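Local coordinates for protein CG14216 (PDB 3P9Y) that dephosphorylates the C-terminal domain of RNA polymerase II and probably takes part in RNA processing and transcription termination, at residues A[4-7]-A[8-12]; A[64-67]-A[68-72]; A[86-89]-A[90-94]; A[179-182]-A[183-187]. The protein carries 2 engineered substitutions. All coordinates share one frame; numbering follows the deposited sequence.

How the contacts relate
Contact 1 is a turn leading into strand 11-16 of the main sheet, where a buried carboxylate is satisfied by backbone N-H groups. The other three are helical segments, each partly buried, with an apolar inner side and a charged outer one. Contacts 2 and 3 belong to consecutive helices, 65-82 and 85-95, that pack together, with Leu72 and Ile68 against Leu89 and Tyr65 against Asn92; their centres are about 9 Å apart. Contact 3 has an arginine gripping a buried asparagine, and its Met88 touches the bound peptide, whereas contact 2 carries a long surface ion pair. Contact 4, about 40 Å from contact 2 between centres, lies across the molecule, its outer side rich in glutamates.

Contact 1 (A[4-7]-A[8-12]); sequences MTDP and SKLAV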
# COMPACT_ATOMS: atom_id res chain seq x y z
N MET A 4 -9.63 -17.68 -5.66
CA MET A 4 -10.31 -17.28 -4.44
C MET A 4 -11.14 -16.04 -4.72
O MET A 4 -10.84 -15.27 -5.63
CB MET A 4 -9.30 -17.00 -3.33
CG MET A 4 -8.82 -18.24 -2.60
SD MET A 4 -7.55 -17.82 -1.39
CE MET A 4 -6.24 -17.37 -2.51
N THR A 5 -12.18 -15.83 -3.92
CA THR A 5 -13.16 -14.78 -4.15
C THR A 5 -13.54 -14.07 -2.86
O THR A 5 -13.86 -14.71 -1.86
CB THR A 5 -14.43 -15.36 -4.80
OG1 THR A 5 -14.22 -15.54 -6.20
CG2 THR A 5 -15.62 -14.45 -4.58
N ASP A 6 -13.52 -12.74 -2.89
CA ASP A 6 -13.97 -11.92 -1.77
C ASP A 6 -15.49 -11.80 -1.81
O ASP A 6 -16.04 -11.19 -2.72
CB ASP A 6 -13.33 -10.53 -1.87
CG ASP A 6 -13.85 -9.57 -0.82
OD1 ASP A 6 -14.56 -10.01 0.10
OD2 ASP A 6 -13.56 -8.36 -0.93
N PRO A 7 -16.18 -12.37 -0.81
CA PRO A 7 -17.65 -12.37 -0.81
C PRO A 7 -18.25 -10.98 -0.59
O PRO A 7 -19.41 -10.76 -0.92
CB PRO A 7 -18.00 -13.29 0.37
CG PRO A 7 -16.82 -13.20 1.29
CD PRO A 7 -15.62 -12.97 0.41
N SER A 8 -17.47 -10.06 -0.04
CA SER A 8 -17.93 -8.70 0.20
C SER A 8 -17.61 -7.78 -0.97
O SER A 8 -18.05 -6.63 -1.01
CB SER A 8 -17.29 -8.15 1.47
OG SER A 8 -17.95 -8.65 2.61
N LYS A 9 -16.82 -8.29 -1.92
CA LYS A 9 -16.37 -7.51 -3.06
C LYS A 9 -15.87 -6.13 -2.66
O LYS A 9 -16.10 -5.14 -3.36
CB LYS A 9 -17.48 -7.40 -4.11
CG LYS A 9 -17.76 -8.72 -4.85
CD LYS A 9 -16.45 -9.46 -5.17
CE LYS A 9 -15.39 -8.53 -5.80
NZ LYS A 9 -14.01 -8.68 -5.21
N LEU A 10 -15.16 -6.07 -1.53
CA LEU A 10 -14.51 -4.84 -1.09
C LEU A 10 -13.59 -4.28 -2.16
O LEU A 10 -12.87 -5.03 -2.82
CB LEU A 10 -13.69 -5.09 0.17
CG LEU A 10 -14.45 -5.54 1.41
CD1 LEU A 10 -13.48 -6.05 2.45
CD2 LEU A 10 -15.29 -4.40 1.98
N ALA A 11 -13.61 -2.96 -2.33
CA ALA A 11 -12.60 -2.27 -3.11
C ALA A 11 -11.55 -1.75 -2.14
O ALA A 11 -11.84 -0.89 -1.30
CB ALA A 11 -13.22 -1.13 -3.91
N VAL A 12 -10.34 -2.27 -2.25
CA VAL A 12 -9.29 -1.99 -1.28
C VAL A 12 -8.14 -1.22 -1.93
O VAL A 12 -7.80 -1.45 -3.09
CB VAL A 12 -8.72 -3.32 -0.70
CG1 VAL A 12 -7.58 -3.04 0.27
CG2 VAL A 12 -9.82 -4.12 -0.03
O HOH W 1 -12.21 -7.51 -3.02
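A type I beta turn runs from Asp6 to Lys9, closed by a backbone hydrogen bond from Lys9 N to Asp6 O of 3.1 Å. The side chain of Asp6 adds an Asx turn inside it, OD1 accepting from Ser8 N at 2.9 Å. With CG anti to the backbone N (chi1 174°), the carboxylate lies against the chain that follows, and its other oxygen, OD2, takes a second amide, Leu10 N, also at 2.9 Å. Both donors approach from above the carboxylate plane, and the Leu10 bond is the more bent of the two, at 131°. Lys9 folds back over the turn, bent at three successive torsions, until its CD lies 3.0 Å from Asp6 O. Its NZ stays 4.3 Å from Asp6 OD2, beyond a salt bridge, but a water joins them: it donates to Asp6 OD2 and to Leu10 O and accepts from Lys9 NZ. Ser8 OG turns elsewhere, to Ala167 O on helix 149-167, tying the neighbouring helix to the loop that leads into strand 11-16. Two amides, a water and a nearby ammonium group surround the buried carboxylate, an environment that would be expected to favour its ionised form.

Contact 2 (A[64-67]-A[68-72]); sequences KYED and IYRDL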
# COMPACT_ATOMS: atom_id res chain seq x y z
N LYS A 64 7.66 4.79 -15.42
CA LYS A 64 7.47 3.34 -15.47
C LYS A 64 8.50 2.62 -14.60
O LYS A 64 9.67 3.01 -14.56
CB LYS A 64 7.59 2.84 -16.91
CG LYS A 64 6.50 3.33 -17.85
CD LYS A 64 6.71 2.73 -19.24
CE LYS A 64 5.82 3.38 -20.28
NZ LYS A 64 6.13 2.89 -21.65
N TYR A 65 8.07 1.57 -13.91
CA TYR A 65 8.98 0.75 -13.13
C TYR A 65 10.08 0.21 -14.04
O TYR A 65 11.23 0.06 -13.63
CB TYR A 65 8.25 -0.43 -12.48
CG TYR A 65 7.28 -0.05 -11.39
CD1 TYR A 65 7.72 0.49 -10.19
CD2 TYR A 65 5.91 -0.24 -11.55
CE1 TYR A 65 6.83 0.83 -9.18
CE2 TYR A 65 5.02 0.09 -10.56
CZ TYR A 65 5.48 0.63 -9.37
OH TYR A 65 4.59 0.97 -8.38
N GLU A 66 9.72 -0.08 -15.28
CA GLU A 66 10.66 -0.65 -16.24
C GLU A 66 11.79 0.34 -16.54
O GLU A 66 12.95 -0.06 -16.69
CB GLU A 66 9.94 -1.03 -17.53
CG GLU A 66 10.86 -1.62 -18.59
CD GLU A 66 10.11 -2.00 -19.86
OE1 GLU A 66 8.90 -1.73 -19.94
OE2 GLU A 66 10.75 -2.57 -20.77
N ASP A 67 11.46 1.62 -16.62
CA ASP A 67 12.46 2.65 -16.91
C ASP A 67 13.36 2.90 -15.70
O ASP A 67 14.55 3.16 -15.86
CB ASP A 67 11.79 3.94 -17.35
CG ASP A 67 11.21 3.85 -18.74
OD1 ASP A 67 11.62 2.93 -19.49
OD2 ASP A 67 10.35 4.68 -19.10
N ILE A 68 12.79 2.84 -14.50
CA ILE A 68 13.59 2.98 -13.30
C ILE A 68 14.56 1.80 -13.21
O ILE A 68 15.71 1.96 -12.82
CB ILE A 68 12.71 3.04 -12.04
CG1 ILE A 68 11.81 4.28 -12.10
CG2 ILE A 68 13.57 3.06 -10.78
CD1 ILE A 68 10.81 4.38 -10.97
N TYR A 69 14.07 0.63 -13.58
CA TYR A 69 14.86 -0.59 -13.61
C TYR A 69 16.07 -0.44 -14.53
O TYR A 69 17.20 -0.73 -14.14
CB TYR A 69 14.00 -1.76 -14.10
CG TYR A 69 14.69 -3.10 -14.10
CD1 TYR A 69 14.41 -4.04 -13.12
CD2 TYR A 69 15.62 -3.43 -15.08
CE1 TYR A 69 15.03 -5.28 -13.12
CE2 TYR A 69 16.25 -4.67 -15.08
CZ TYR A 69 15.95 -5.59 -14.10
OH TYR A 69 16.56 -6.82 -14.09
N ARG A 70 15.82 0.02 -15.75
CA ARG A 70 16.89 0.24 -16.73
C ARG A 70 17.88 1.25 -16.19
O ARG A 70 19.09 1.09 -16.34
CB ARG A 70 16.31 0.74 -18.05
CG ARG A 70 15.61 -0.34 -18.87
CD ARG A 70 14.80 0.27 -20.00
NE ARG A 70 14.27 -0.75 -20.91
CZ ARG A 70 14.88 -1.16 -22.02
NH1 ARG A 70 16.05 -0.65 -22.38
NH2 ARG A 70 14.32 -2.10 -22.77
N ASP A 71 17.36 2.30 -15.55
CA ASP A 71 18.18 3.37 -15.03
C ASP A 71 19.21 2.86 -14.02
O ASP A 71 20.39 3.21 -14.09
CB ASP A 71 17.31 4.43 -14.37
CG ASP A 71 18.08 5.67 -14.00
OD1 ASP A 71 18.81 6.19 -14.86
OD2 ASP A 71 17.96 6.13 -12.84
N LEU A 72 18.76 2.03 -13.09
CA LEU A 72 19.63 1.54 -12.03
C LEU A 72 20.56 0.45 -12.57
O LEU A 72 21.66 0.26 -12.06
CB LEU A 72 18.81 0.99 -10.86
CG LEU A 72 17.88 1.98 -10.16
CD1 LEU A 72 17.17 1.29 -9.00
CD2 LEU A 72 18.64 3.20 -9.67
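Lys64, the N-cap residue of helix 65-82, gives its carbonyl to Ile68 N in a hydrogen bond of 3.1 Å lying in the carbonyl plane, and Ile68 CG1 packs 3.5 Å from that same Lys64 O. Tyr65 follows with the next i to i+4 bond, its O accepting from Tyr69 N, while its ring packs on Asn92 of helix 85-95 and its OH bonds to Asn19 O. Ile68 and Leu72 pack on Leu89 of that helix and on Tyr59 of strand 57-59, so the contact joins the helix start to both. Glu66 accepts from Arg70 N at its backbone O. Its side chain is fully extended, CG anti to the backbone N (chi1 180°), and runs alongside Arg70 in the same direction. Glu66 OE2 thereby meets the edge of the guanidinium, near its plane, in a long salt bridge of 4.0 Å to Arg70 NE; the carboxylate and guanidinium planes are 43° apart. The aliphatic part of Arg70 rests on the backbone, with CG 3.5 Å from Glu66 O. Asp67 O accepts from Asp71 N, while its carboxylate slants across the arginine stem, OD1 4.2 Å from Arg70 CD. Asp71 sends OD2 onward to Tyr59 OH and Lys75 NZ. Two carboxylates lie near one arginine, only Glu66 in a salt bridge, which is likely to add loosely directed attraction to a turn already held by its backbone.

Contact 3 (A[86-89]-A[90-94]); sequences LHML and DRNRR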
# COMPACT_ATOMS: atom_id res chain seq x y z
N LEU A 86 16.45 -4.25 -8.06
CA LEU A 86 16.07 -4.71 -9.39
C LEU A 86 14.96 -5.77 -9.31
O LEU A 86 14.04 -5.76 -10.12
CB LEU A 86 17.28 -5.24 -10.16
CG LEU A 86 18.30 -4.17 -10.57
CD1 LEU A 86 19.40 -4.77 -11.44
CD2 LEU A 86 17.63 -3.02 -11.29
N HIS A 87 15.04 -6.65 -8.33
CA HIS A 87 13.99 -7.65 -8.14
C HIS A 87 12.70 -6.97 -7.72
O HIS A 87 11.63 -7.31 -8.21
CB HIS A 87 14.38 -8.70 -7.11
CG HIS A 87 13.26 -9.62 -6.75
ND1 HIS A 87 12.66 -10.46 -7.66
CD2 HIS A 87 12.61 -9.82 -5.58
CE1 HIS A 87 11.70 -11.14 -7.07
NE2 HIS A 87 11.65 -10.77 -5.80
N MET A 88 12.80 -6.01 -6.81
CA MET A 88 11.63 -5.26 -6.37
C MET A 88 10.95 -4.60 -7.56
O MET A 88 9.73 -4.67 -7.72
CB MET A 88 12.01 -4.20 -5.34
CG MET A 88 10.86 -3.31 -4.90
SD MET A 88 11.35 -2.09 -3.65
CE MET A 88 11.80 -3.17 -2.29
N LEU A 89 11.75 -3.95 -8.41
CA LEU A 89 11.22 -3.22 -9.55
C LEU A 89 10.62 -4.19 -10.57
O LEU A 89 9.65 -3.87 -11.24
CB LEU A 89 12.33 -2.38 -10.20
CG LEU A 89 12.73 -1.15 -9.38
CD1 LEU A 89 14.15 -0.72 -9.70
CD2 LEU A 89 11.74 -0.00 -9.61
N ASP A 90 11.21 -5.37 -10.67
CA ASP A 90 10.71 -6.39 -11.60
C ASP A 90 9.36 -6.91 -11.13
O ASP A 90 8.44 -7.07 -11.93
CB ASP A 90 11.71 -7.54 -11.69
CG ASP A 90 11.27 -8.61 -12.67
OD1 ASP A 90 10.99 -8.25 -13.83
OD2 ASP A 90 11.21 -9.79 -12.27
N ARG A 91 9.24 -7.17 -9.84
CA ARG A 91 7.99 -7.62 -9.26
C ARG A 91 6.91 -6.56 -9.50
O ARG A 91 5.78 -6.89 -9.87
CB ARG A 91 8.17 -7.88 -7.76
CG ARG A 91 6.99 -8.56 -7.07
CD ARG A 91 5.93 -7.56 -6.63
NE ARG A 91 6.53 -6.36 -6.05
CZ ARG A 91 7.08 -6.30 -4.84
NH1 ARG A 91 7.10 -7.37 -4.06
NH2 ARG A 91 7.61 -5.16 -4.40
N ASN A 92 7.28 -5.29 -9.32
CA ASN A 92 6.34 -4.19 -9.50
C ASN A 92 5.86 -4.09 -10.95
O ASN A 92 4.67 -3.89 -11.21
CB ASN A 92 6.98 -2.87 -9.07
CG ASN A 92 7.29 -2.82 -7.58
OD1 ASN A 92 6.79 -3.63 -6.80
ND2 ASN A 92 8.11 -1.86 -7.18
N ARG A 93 6.79 -4.23 -11.88
CA ARG A 93 6.47 -4.12 -13.30
C ARG A 93 5.39 -5.13 -13.69
O ARG A 93 4.50 -4.82 -14.48
CB ARG A 93 7.73 -4.36 -14.15
CG ARG A 93 7.50 -4.13 -15.64
CD ARG A 93 8.53 -4.88 -16.50
NE ARG A 93 8.01 -6.15 -17.00
CZ ARG A 93 8.29 -7.35 -16.50
NH1 ARG A 93 9.11 -7.47 -15.47
NH2 ARG A 93 7.76 -8.43 -17.04
N ARG A 94 5.48 -6.32 -13.12
CA ARG A 94 4.53 -7.38 -13.44
C ARG A 94 3.14 -7.08 -12.90
O ARG A 94 2.15 -7.64 -13.39
CB ARG A 94 5.01 -8.72 -12.88
CG ARG A 94 6.34 -9.16 -13.42
CD ARG A 94 6.61 -10.61 -13.08
NE ARG A 94 7.99 -10.98 -13.33
CZ ARG A 94 8.43 -12.23 -13.31
NH1 ARG A 94 7.60 -13.23 -13.05
NH2 ARG A 94 9.71 -12.49 -13.55
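Met88 and Asn92, one helical turn apart, lie side by side and point the same way, Met88 CG 3.9 Å from Asn92 ND2. Here the turn is tightly filled: the Asn92 amide folds back over the backbone, its CG only 3.1 Å from Met88 O, because its chi1 of -65° sets CG beside its own N. Arg91 bends at chi2 and chi3 until its guanidinium crosses Met88 obliquely, with NH2 3.8 Å from Met88 CG. That curl also delivers the side-on grip on Asn92, in which NE at 2.8 Å and NH2 at 3.0 Å both bond to Asn92 OD1. They reach the oxygen from the same face of the amide, while OD1 itself lies in the guanidinium plane. Arg91 NH1 pairs with Glu25 and Asn92 ND2 with Met20 O, so both groups are fixed at each end. A leucine in place of Asn92 would probably leave Arg91 NE and NH2 without their shared acceptor and the guanidinium freer to swing, and would also deprive Met20 O of its donor. All this belongs to helix 85-95 in a phosphatase of the LMW PTP-like fold, and Met88 also packs against an apolar side chain of the bound peptide. Leu86 and Leu89 pack on helix 65-82, as does Asn92 through Tyr65. The solvent side is charged and held by ion pairs from Asp90: one short, OD1 2.6 Å from Arg93 NH1, and one weak, OD2 3.3 Å from Arg94 NH2. Neighbouring His87 brings its ring ND1 to 4.9 Å from Asp90 OD2, near without contact.

Contact 4 (A[179-182]-A[183-187]); sequences LIQE and FEERR
The last turns of helix 172-187, packed on helix 149-167, join Gln181 to Glu185 and Ile180 to Glu184. Gln181 bends at chi2 (65°), which carries its amide over to Glu185, and NE2 donates to Glu185 OE2 at 3.0 Å in a nearly straight bond of 167°. The carboxylate oxygen is met on its anti side, and the amide and carboxylate planes stand 73° apart. Glu184 runs alongside Ile180, its CD 3.7 Å from Ile180 CG2, while its OE2 accepts from Ile191 N beyond the helix. An alanine replacing Glu184 would probably leave Ile191 N without this acceptor and remove the carboxylate packed beside Ile180 CG2. Phe183 turns its ring inward to Val158, Met162 and Met165; Arg187 CG lies over the centre of one face, 3.6 Å above it. On the outer side Glu182 OE1 and Glu185 OE1, 4.6 Å apart, are bridged by a water that donates to both. Gln181 OE1 and Glu184 OE1, two acceptors, approach to 3.1 Å with no bond between them. Repulsion between Glu182 and Glu185 is probably eased by the shared water, and the Gln181 amide supplies a further donor to Glu185.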
# COMPACT_ATOMS: atom_id res chain seq x y z
N LEU A 179 -14.27 -5.41 15.36
CA LEU A 179 -13.30 -6.28 14.68
C LEU A 179 -11.88 -5.73 14.79
O LEU A 179 -10.93 -6.48 14.94
CB LEU A 179 -13.67 -6.45 13.20
CG LEU A 179 -14.95 -7.23 12.90
CD1 LEU A 179 -15.26 -7.17 11.42
CD2 LEU A 179 -14.83 -8.69 13.38
N ILE A 180 -11.75 -4.41 14.73
CA ILE A 180 -10.45 -3.77 14.86
C ILE A 180 -9.88 -4.06 16.25
O ILE A 180 -8.71 -4.41 16.38
CB ILE A 180 -10.54 -2.25 14.66
CG1 ILE A 180 -10.74 -1.93 13.17
CG2 ILE A 180 -9.27 -1.56 15.18
CD1 ILE A 180 -11.02 -0.46 12.91
N GLN A 181 -10.70 -3.92 17.28
CA GLN A 181 -10.23 -4.15 18.64
C GLN A 181 -9.84 -5.61 18.84
O GLN A 181 -8.83 -5.91 19.48
CB GLN A 181 -11.29 -3.72 19.66
CG GLN A 181 -10.89 -3.93 21.13
CD GLN A 181 -9.71 -3.06 21.55
OE1 GLN A 181 -9.56 -1.93 21.09
NE2 GLN A 181 -8.88 -3.58 22.44
N GLU A 182 -10.64 -6.53 18.30
CA GLU A 182 -10.34 -7.96 18.41
C GLU A 182 -9.00 -8.27 17.75
O GLU A 182 -8.18 -9.00 18.30
CB GLU A 182 -11.45 -8.79 17.75
CG GLU A 182 -11.19 -10.29 17.78
CD GLU A 182 -11.21 -10.87 19.18
OE1 GLU A 182 -11.70 -10.19 20.11
OE2 GLU A 182 -10.73 -12.01 19.37
N PHE A 183 -8.78 -7.69 16.57
CA PHE A 183 -7.52 -7.87 15.85
C PHE A 183 -6.35 -7.32 16.66
O PHE A 183 -5.30 -7.94 16.75
CB PHE A 183 -7.59 -7.16 14.49
CG PHE A 183 -6.50 -7.57 13.53
CD1 PHE A 183 -6.69 -8.63 12.66
CD2 PHE A 183 -5.31 -6.88 13.48
CE1 PHE A 183 -5.69 -9.01 11.77
CE2 PHE A 183 -4.30 -7.25 12.60
CZ PHE A 183 -4.50 -8.31 11.73
N GLU A 184 -6.55 -6.15 17.27
CA GLU A 184 -5.51 -5.50 18.05
C GLU A 184 -5.10 -6.38 19.24
O GLU A 184 -3.92 -6.53 19.53
CB GLU A 184 -5.98 -4.13 18.54
CG GLU A 184 -5.99 -3.07 17.45
CD GLU A 184 -6.72 -1.80 17.86
OE1 GLU A 184 -7.75 -1.89 18.56
OE2 GLU A 184 -6.26 -0.72 17.46
N GLU A 185 -6.09 -6.96 19.90
CA GLU A 185 -5.85 -7.78 21.07
C GLU A 185 -5.17 -9.10 20.71
O GLU A 185 -4.33 -9.60 21.45
CB GLU A 185 -7.16 -8.05 21.81
CG GLU A 185 -7.74 -6.80 22.49
CD GLU A 185 -8.98 -7.09 23.31
OE1 GLU A 185 -9.33 -8.27 23.50
OE2 GLU A 185 -9.61 -6.12 23.78
N ARG A 186 -5.53 -9.67 19.56
CA ARG A 186 -5.05 -10.99 19.19
C ARG A 186 -3.67 -10.94 18.54
O ARG A 186 -2.84 -11.82 18.75
CB ARG A 186 -6.04 -11.68 18.25
CG ARG A 186 -5.70 -13.14 17.97
CD ARG A 186 -6.95 -13.94 17.60
NE ARG A 186 -6.64 -15.33 17.25
CZ ARG A 186 -6.11 -15.69 16.08
NH1 ARG A 186 -5.83 -14.76 15.16
NH2 ARG A 186 -5.86 -16.97 15.83
N ARG A 187 -3.44 -9.90 17.74
CA ARG A 187 -2.21 -9.77 16.96
C ARG A 187 -1.23 -8.80 17.62
O ARG A 187 -0.10 -8.62 17.16
CB ARG A 187 -2.55 -9.31 15.54
CG ARG A 187 -3.62 -10.15 14.85
CD ARG A 187 -3.19 -11.61 14.74
NE ARG A 187 -1.88 -11.72 14.10
CZ ARG A 187 -1.68 -11.86 12.79
NH1 ARG A 187 -2.71 -11.91 11.95
NH2 ARG A 187 -0.45 -11.95 12.32
O HOH W 2 -9.70 -10.53 22.05